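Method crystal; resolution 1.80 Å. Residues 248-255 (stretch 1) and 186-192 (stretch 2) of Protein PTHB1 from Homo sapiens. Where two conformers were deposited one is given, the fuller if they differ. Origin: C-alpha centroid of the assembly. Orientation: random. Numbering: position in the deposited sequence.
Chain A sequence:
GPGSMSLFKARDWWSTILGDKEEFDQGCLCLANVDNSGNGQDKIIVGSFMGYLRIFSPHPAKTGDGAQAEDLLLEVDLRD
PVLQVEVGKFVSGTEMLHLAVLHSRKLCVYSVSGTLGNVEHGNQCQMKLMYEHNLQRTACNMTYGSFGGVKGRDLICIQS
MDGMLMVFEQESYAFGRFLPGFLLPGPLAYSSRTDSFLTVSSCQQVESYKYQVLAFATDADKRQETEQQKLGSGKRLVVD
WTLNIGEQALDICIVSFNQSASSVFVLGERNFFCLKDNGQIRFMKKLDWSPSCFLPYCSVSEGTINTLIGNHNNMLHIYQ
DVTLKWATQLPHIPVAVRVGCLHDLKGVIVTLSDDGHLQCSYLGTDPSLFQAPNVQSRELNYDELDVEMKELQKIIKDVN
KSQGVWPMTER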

ATOM      1  N   GLN A 248      14.512  -3.485 -13.218  1.00 27.14           N
ATOM      2  CA  GLN A 248      13.181  -3.923 -12.803  1.00 28.16           C
ATOM      3  C   GLN A 248      12.685  -3.074 -11.632  1.00 30.73           C
ATOM      4  O   GLN A 248      13.468  -2.682 -10.760  1.00 27.50           O
ATOM      5  CB  GLN A 248      13.182  -5.407 -12.420  1.00 28.67           C
ATOM      6  CG  GLN A 248      13.604  -6.347 -13.547  1.00 29.52           C
ATOM      7  CD  GLN A 248      12.642  -6.338 -14.736  1.00 37.87           C
ATOM      8  OE1 GLN A 248      11.420  -6.242 -14.575  1.00 38.08           O
ATOM      9  NE2 GLN A 248      13.195  -6.462 -15.937  1.00 35.38           N
ATOM     10  N   ALA A 249      11.389  -2.779 -11.627  1.00 24.31           N
ATOM     11  CA  ALA A 249      10.777  -2.045 -10.513  1.00 23.97           C
ATOM     12  C   ALA A 249      10.194  -2.974  -9.455  1.00 30.80           C
ATOM     13  O   ALA A 249       9.584  -3.993  -9.778  1.00 29.17           O
ATOM     14  CB  ALA A 249       9.693  -1.115 -11.030  1.00 27.30           C
ATOM     15  N   LEU A 250      10.382  -2.604  -8.191  1.00 23.29           N
ATOM     16  CA  LEU A 250       9.765  -3.316  -7.073  0.50 25.77           C
ATOM     17  C   LEU A 250       8.383  -2.758  -6.729  1.00 26.65           C
ATOM     18  O   LEU A 250       7.469  -3.503  -6.365  1.00 24.46           O
ATOM     19  CB  LEU A 250      10.668  -3.240  -5.835  0.50 26.23           C
ATOM     20  CG  LEU A 250      12.011  -3.971  -5.898  0.50 31.65           C
ATOM     21  CD1 LEU A 250      12.808  -3.739  -4.620  0.50 34.26           C
ATOM     22  CD2 LEU A 250      11.796  -5.459  -6.125  0.50 33.50           C
ATOM     23  N   ASP A 251       8.239  -1.444  -6.827  1.00 21.21           N
ATOM     24  CA  ASP A 251       7.015  -0.801  -6.382  1.00 24.65           C
ATOM     25  C   ASP A 251       6.881   0.572  -7.026  1.00 26.27           C
ATOM     26  O   ASP A 251       7.875   1.158  -7.478  1.00 25.50           O
ATOM     27  CB  ASP A 251       7.015  -0.686  -4.837  1.00 23.24           C
ATOM     28  CG  ASP A 251       5.621  -0.504  -4.253  1.00 29.15           C
ATOM     29  OD1 ASP A 251       4.640  -0.610  -5.018  1.00 25.85           O
ATOM     30  OD2 ASP A 251       5.504  -0.283  -3.017  1.00 27.51           O
ATOM     31  N   ILE A 252       5.645   1.065  -7.077  1.00 24.62           N
ATOM     32  CA  ILE A 252       5.340   2.441  -7.462  1.00 28.55           C
ATOM     33  C   ILE A 252       4.417   3.034  -6.414  1.00 33.26           C
ATOM     34  O   ILE A 252       3.509   2.360  -5.939  1.00 33.85           O
ATOM     35  CB  ILE A 252       4.620   2.547  -8.819  1.00 35.92           C
ATOM     36  CG1 ILE A 252       5.423   1.917  -9.933  1.00 39.48           C
ATOM     37  CG2 ILE A 252       4.312   4.010  -9.171  1.00 34.79           C
ATOM     38  CD1 ILE A 252       4.536   1.613 -11.135  1.00 41.25           C
ATOM     39  N   CYS A 253       4.640   4.295  -6.072  1.00 25.99           N
ATOM     40  CA  CYS A 253       3.804   4.998  -5.102  1.00 26.57           C
ATOM     41  C   CYS A 253       3.561   6.408  -5.623  1.00 33.68           C
ATOM     42  O   CYS A 253       4.517   7.148  -5.851  1.00 35.98           O
ATOM     43  CB  CYS A 253       4.494   5.048  -3.732  1.00 20.67           C
ATOM     44  SG  CYS A 253       3.421   5.764  -2.414  1.00 41.35           S
ATOM     45  N   ILE A 254       2.306   6.798  -5.818  1.00 25.67           N
ATOM     46  CA  ILE A 254       2.037   8.162  -6.285  1.00 21.58           C
ATOM     47  C   ILE A 254       1.561   9.019  -5.125  1.00 28.94           C
ATOM     48  O   ILE A 254       0.570   8.687  -4.491  1.00 27.46           O
ATOM     49  CB  ILE A 254       0.999   8.183  -7.401  1.00 30.34           C
ATOM     50  CG1 ILE A 254       1.516   7.351  -8.591  1.00 32.79           C
ATOM     51  CG2 ILE A 254       0.709   9.623  -7.830  1.00 26.47           C
ATOM     52  CD1 ILE A 254       0.517   7.173  -9.673  1.00 41.42           C
ATOM     53  N   VAL A 255       2.264  10.120  -4.862  1.00 24.10           N
ATOM     54  CA  VAL A 255       1.944  10.978  -3.711  1.00 27.87           C
ATOM     55  C   VAL A 255       1.955  12.469  -4.057  1.00 35.36           C
ATOM     56  O   VAL A 255       2.650  12.909  -4.966  1.00 39.06           O
ATOM     57  CB  VAL A 255       2.944  10.772  -2.543  1.00 39.63           C
ATOM     58  CG1 VAL A 255       3.022   9.322  -2.127  1.00 33.83           C
ATOM     59  CG2 VAL A 255       4.310  11.261  -2.940  1.00 45.28           C
TER
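Stretch 2, residues 186-192: GPLAYSS

Two strands of a β-rich protein can run side by side without sharing a single backbone hydrogen bond, packed largely through apolar side chains; the packing of residues 186-192 on residues 248-255 of PTHB1 is a compact example. At its centre lie two isoleucines of stretch 1 and a proline and an alanine of stretch 2. I252 and I254, two residues apart on an extended strand, both direct their CA-CB bonds toward the partner, and P187 and A189 answer with the same spacing. The ring of P187, in the C-gamma endo pucker, packs on I252, with CG1 of I252 3.8 Å from CG of P187. The methyl group of A189 touches both isoleucines: its CB lies 4.0 Å from CG2 of I252 and 3.9 Å from CD1 of I254. Both isoleucines adopt the same mt rotamer.

This alternation follows from backbone conformation. Residues 251-255 and 189-191 have the phi and psi values of β-strands, so successive side chains point to different sides: C253 points away between the two isoleucines, as Y190 does after A189. The strands run in nearly the same direction, their axes crossing at 15° with a closest approach of 6.6 Å. That distance leaves room for side chains between the backbones, and no hydrogen bond crosses the contact. The CA atoms of D251 and P187 are 5.3 Å apart, whereas those of I254 and S191 are 6.3 Å apart.

Before the strand of stretch 1, the chain turns a corner at L250, whose side chain points away. P187 nevertheless reaches past this corner, its CG lying 4.2 Å from CB of A249, and it has the largest area covered by the opposing stretch. G186 makes no contact; a CB modelled there would clash with CD of P187, at 2.9 Å.

Toward the polar edge, I254 continues to supply the contact. Its CD1 is 3.5 Å from O of Y190 and likewise 3.5 Å from CB of S191, so an apolar methyl rests against main chain and a serine methylene. At the other end, CA of D251 packs 3.8 Å from CB of P187. The CA-CB bond of D251 points away, yet the end of the side chain comes nearer stretch 2, OD1 lying 4.3 Å from CB of P187; the same OD1 accepts a weak hydrogen bond from N of I252, at 2.8 Å. Polar groups thus border the interface without bridging it, and the 365 Å² buried between the stretches, both sides summed, is covered without a hydrogen bond across it.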

ATOM      1  N   GLY A 186       3.845  -5.906 -13.572  1.00 26.58           N
ATOM      2  CA  GLY A 186       4.622  -5.029 -12.712  1.00 23.72           C
ATOM      3  C   GLY A 186       3.726  -4.401 -11.656  1.00 25.12           C
ATOM      4  O   GLY A 186       2.528  -4.674 -11.596  1.00 25.45           O
ATOM      5  N   PRO A 187       4.306  -3.526 -10.827  1.00 22.24           N
ATOM      6  CA  PRO A 187       3.504  -2.792  -9.846  1.00 22.43           C
ATOM      7  C   PRO A 187       2.498  -1.905 -10.560  1.00 23.72           C
ATOM      8  O   PRO A 187       2.708  -1.540 -11.728  1.00 26.38           O
ATOM      9  CB  PRO A 187       4.547  -1.953  -9.064  1.00 26.97           C
ATOM     10  CG  PRO A 187       5.752  -1.911  -9.931  1.00 27.17           C
ATOM     11  CD  PRO A 187       5.733  -3.168 -10.797  1.00 23.28           C
ATOM     12  N   LEU A 188       1.416  -1.559  -9.870  1.00 21.62           N
ATOM     13  CA  LEU A 188       0.333  -0.809 -10.487  1.00 24.02           C
ATOM     14  C   LEU A 188      -0.139   0.318  -9.571  1.00 26.30           C
ATOM     15  O   LEU A 188      -0.333   0.100  -8.378  1.00 24.58           O
ATOM     16  CB  LEU A 188      -0.835  -1.748 -10.798  1.00 23.51           C
ATOM     17  CG  LEU A 188      -2.092  -1.128 -11.414  1.00 27.45           C
ATOM     18  CD1 LEU A 188      -1.865  -0.746 -12.883  1.00 26.64           C
ATOM     19  CD2 LEU A 188      -3.276  -2.096 -11.300  1.00 26.56           C
ATOM     20  N   ALA A 189      -0.328   1.510 -10.123  1.00 23.02           N
ATOM     21  CA  ALA A 189      -0.821   2.634  -9.319  1.00 21.69           C
ATOM     22  C   ALA A 189      -1.677   3.567 -10.162  1.00 23.33           C
ATOM     23  O   ALA A 189      -1.524   3.648 -11.380  1.00 29.99           O
ATOM     24  CB  ALA A 189       0.361   3.405  -8.673  1.00 21.45           C
ATOM     25  N   TYR A 190      -2.613   4.238  -9.502  1.00 21.94           N
ATOM     26  CA  TYR A 190      -3.457   5.235 -10.150  1.00 22.01           C
ATOM     27  C   TYR A 190      -3.024   6.644  -9.756  1.00 25.67           C
ATOM     28  O   TYR A 190      -2.811   6.936  -8.571  1.00 26.80           O
ATOM     29  CB  TYR A 190      -4.938   5.025  -9.781  1.00 21.67           C
ATOM     30  CG  TYR A 190      -5.834   6.148 -10.276  1.00 23.63           C
ATOM     31  CD1 TYR A 190      -6.090   6.309 -11.635  1.00 23.34           C
ATOM     32  CD2 TYR A 190      -6.407   7.055  -9.389  1.00 25.06           C
ATOM     33  CE1 TYR A 190      -6.899   7.336 -12.101  1.00 26.42           C
ATOM     34  CE2 TYR A 190      -7.222   8.081  -9.848  1.00 25.23           C
ATOM     35  CZ  TYR A 190      -7.462   8.217 -11.208  1.00 25.10           C
ATOM     36  OH  TYR A 190      -8.259   9.240 -11.680  1.00 27.93           O
ATOM     37  N   SER A 191      -2.892   7.519 -10.746  1.00 25.15           N
ATOM     38  CA  SER A 191      -2.613   8.933 -10.494  1.00 26.15           C
ATOM     39  C   SER A 191      -3.884   9.754 -10.684  1.00 30.65           C
ATOM     40  O   SER A 191      -4.389   9.851 -11.792  1.00 29.31           O
ATOM     41  CB  SER A 191      -1.513   9.442 -11.430  1.00 30.75           C
ATOM     42  OG  SER A 191      -1.488  10.858 -11.457  1.00 35.07           O
ATOM     43  N   SER A 192      -4.416  10.340  -9.613  1.00 27.73           N
ATOM     44  CA  SER A 192      -5.629  11.132  -9.758  1.00 31.72           C
ATOM     45  C   SER A 192      -5.350  12.425 -10.518  1.00 31.64           C
ATOM     46  O   SER A 192      -6.212  12.904 -11.248  1.00 36.09           O
ATOM     47  CB  SER A 192      -6.259  11.448  -8.394  1.00 34.01           C
ATOM     48  OG  SER A 192      -5.316  12.090  -7.563  1.00 40.22           O
TER